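Local coordinates for TIR-like domain-containing protein (Prevotella corporis, PDB 7EBD), which belongs to the bacterial STING family and binds C2E in a pocket of its prokaryotic STING domain, at residues L45-P50 with E153-L158. Numbering follows the deposited sequence.
Sequences LYIKMP and ECVEIL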
loop_
_atom_site.group_PDB
_atom_site.type_symbol
_atom_site.label_atom_id
_atom_site.label_comp_id
_atom_site.label_asym_id
_atom_site.label_seq_id
_atom_site.Cartn_x
_atom_site.Cartn_y
_atom_site.Cartn_z
ATOM N N LEU A 45 3.587 10.784 14.508
ATOM C CA LEU A 45 3.785 9.653 13.610
ATOM C C LEU A 45 5.242 9.636 13.172
ATOM O O LEU A 45 5.731 10.612 12.594
ATOM C CB LEU A 45 2.860 9.742 12.396
ATOM C CG LEU A 45 3.141 8.747 11.265
ATOM C CD1 LEU A 45 2.986 7.312 11.750
ATOM C CD2 LEU A 45 2.241 9.015 10.066
ATOM N N TYR A 46 5.930 8.532 13.446
ATOM C CA TYR A 46 7.341 8.373 13.127
ATOM C C TYR A 46 7.490 7.337 12.023
ATOM O O TYR A 46 7.042 6.191 12.172
ATOM C CB TYR A 46 8.144 7.965 14.363
ATOM C CG TYR A 46 8.159 9.017 15.448
ATOM C CD1 TYR A 46 8.952 10.152 15.329
ATOM C CD2 TYR A 46 7.384 8.876 16.592
ATOM C CE1 TYR A 46 8.971 11.120 16.317
ATOM C CE2 TYR A 46 7.396 9.839 17.586
ATOM C CZ TYR A 46 8.189 10.958 17.442
ATOM O OH TYR A 46 8.207 11.916 18.430
ATOM N N ILE A 47 8.110 7.746 10.922
ATOM C CA ILE A 47 8.370 6.867 9.790
ATOM C C ILE A 47 9.755 6.264 9.978
ATOM O O ILE A 47 10.753 6.990 10.044
ATOM C CB ILE A 47 8.276 7.627 8.459
ATOM C CG1 ILE A 47 7.001 8.474 8.409
ATOM C CG2 ILE A 47 8.322 6.655 7.289
ATOM C CD1 ILE A 47 5.721 7.679 8.534
ATOM N N LYS A 48 9.821 4.941 10.060
ATOM C CA LYS A 48 11.070 4.228 10.292
ATOM C C LYS A 48 11.521 3.582 8.990
ATOM O O LYS A 48 10.803 2.754 8.422
ATOM C CB LYS A 48 10.902 3.175 11.387
ATOM C CG LYS A 48 12.120 2.289 11.584
ATOM C CD LYS A 48 13.297 3.075 12.133
ATOM C CE LYS A 48 14.509 2.182 12.336
ATOM N NZ LYS A 48 15.667 2.940 12.887
HETATM N N MSE A 49 12.705 3.963 8.524
HETATM C CA MSE A 49 13.291 3.358 7.334
HETATM C C MSE A 49 14.030 2.081 7.709
HETATM O O MSE A 49 14.597 1.990 8.796
HETATM C CB MSE A 49 14.248 4.332 6.642
HETATM C CG MSE A 49 13.613 5.650 6.247
HETATM SE SE MSE A 49 12.195 5.409 4.939
HETATM C CE MSE A 49 13.268 4.865 3.414
ATOM N N PRO A 50 14.006 1.086 6.826
ATOM C CA PRO A 50 14.814 -0.116 7.061
ATOM C C PRO A 50 16.295 0.223 7.028
ATOM O O PRO A 50 16.737 1.095 6.276
ATOM C CB PRO A 50 14.425 -1.046 5.906
ATOM C CG PRO A 50 13.153 -0.487 5.355
ATOM C CD PRO A 50 13.211 0.987 5.592
ATOM N N GLU A 153 2.708 19.192 11.061
ATOM C CA GLU A 153 2.479 19.326 12.494
ATOM C C GLU A 153 2.924 18.088 13.267
ATOM O O GLU A 153 3.551 18.214 14.324
ATOM C CB GLU A 153 0.997 19.611 12.753
ATOM C CG GLU A 153 0.620 19.752 14.218
ATOM C CD GLU A 153 0.946 21.122 14.781
ATOM O OE1 GLU A 153 1.420 21.988 14.015
ATOM O OE2 GLU A 153 0.728 21.332 15.993
ATOM N N CYS A 154 2.622 16.885 12.766
ATOM C CA CYS A 154 2.751 15.695 13.601
ATOM C C CYS A 154 3.523 14.534 12.974
ATOM O O CYS A 154 3.572 13.455 13.579
ATOM C CB CYS A 154 1.362 15.198 14.019
ATOM S SG CYS A 154 0.357 14.607 12.643
ATOM N N VAL A 155 4.127 14.701 11.799
ATOM C CA VAL A 155 4.813 13.599 11.129
ATOM C C VAL A 155 6.304 13.898 11.044
ATOM O O VAL A 155 6.708 15.012 10.695
ATOM C CB VAL A 155 4.228 13.333 9.728
ATOM C CG1 VAL A 155 4.917 12.144 9.082
ATOM C CG2 VAL A 155 2.739 13.076 9.824
ATOM N N GLU A 156 7.118 12.887 11.348
ATOM C CA GLU A 156 8.568 12.983 11.263
ATOM C C GLU A 156 9.130 11.705 10.663
ATOM O O GLU A 156 8.628 10.608 10.929
ATOM C CB GLU A 156 9.210 13.211 12.637
ATOM C CG GLU A 156 9.047 14.606 13.199
ATOM C CD GLU A 156 9.828 14.793 14.482
ATOM O OE1 GLU A 156 10.931 14.215 14.591
ATOM O OE2 GLU A 156 9.341 15.508 15.383
ATOM N N ILE A 157 10.177 11.852 9.859
ATOM C CA ILE A 157 10.937 10.719 9.347
ATOM C C ILE A 157 12.101 10.467 10.297
ATOM O O ILE A 157 12.898 11.374 10.564
ATOM C CB ILE A 157 11.437 10.983 7.918
ATOM C CG1 ILE A 157 10.256 11.236 6.979
ATOM C CG2 ILE A 157 12.285 9.819 7.426
ATOM C CD1 ILE A 157 10.664 11.539 5.551
ATOM N N LEU A 158 12.189 9.247 10.826
ATOM C CA LEU A 158 13.224 8.933 11.805
ATOM C C LEU A 158 14.615 9.047 11.192
ATOM O O LEU A 158 14.832 8.709 10.023
ATOM C CB LEU A 158 13.006 7.533 12.384
ATOM C CG LEU A 158 11.857 7.439 13.388
ATOM C CD1 LEU A 158 11.571 5.992 13.762
ATOM C CD2 LEU A 158 12.162 8.270 14.630
HETATM O O HOH W 1 10.006 14.382 17.962
HETATM O O HOH W 2 14.491 5.860 9.753
#
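Four backbone hydrogen bonds join Leu45 and Ile47 to Cys154, Glu156 and Leu158. Leu45 N donates to Cys154 O at 2.8 Å, and Glu156 N returns a bond to Leu45 O; Ile47 repeats the pattern, its N reaching Glu156 O and its O receiving Leu158 N at 2.8 Å. Each residue thus bonds the two neighbours of its bridge partner, Val155 for Leu45 and Ile157 for Ile47; with strand directions 21° apart, this marks parallel pairing. Two CA-H...O contacts, Val155 CA to Leu45 O and Tyr46 CA to Glu156 O, supplement it. Topologically, the chain leaves helix 149-154 at Val155 and adds strand 155-157 to the edge of the mixed sheet of the STING domain, beside strand 42-47.

Apolar packing differs on the two faces. Leu45, Ile47, Val155 and Ile157 share one, where Leu45 CD2 lies 4.1 Å from Val155 CG2 and Ala22 and Ala23 of helix 6-28 cover the Leu45-Val155 end. On the face of Tyr46 and Glu156, Glu156, its CG anti to the carbonyl carbon (chi1 -74°), runs alongside Tyr46 and brings OE1 to the ring edge, 4.0 Å from Tyr46 CE1, with carboxylate and ring planes 78° apart. Tyr46 is also crossed at about a right angle by Leu158, just beyond the strand: Leu158 CD2 lies 3.8 Å from Tyr46 CD1, while Leu158 CD1 packs 3.7 Å from Lys48 CB.

Between side chains, water carries the polar link, bridging Tyr46 OH and Glu156 OE2; a second water accepts from Met49 N and donates to Leu158 O.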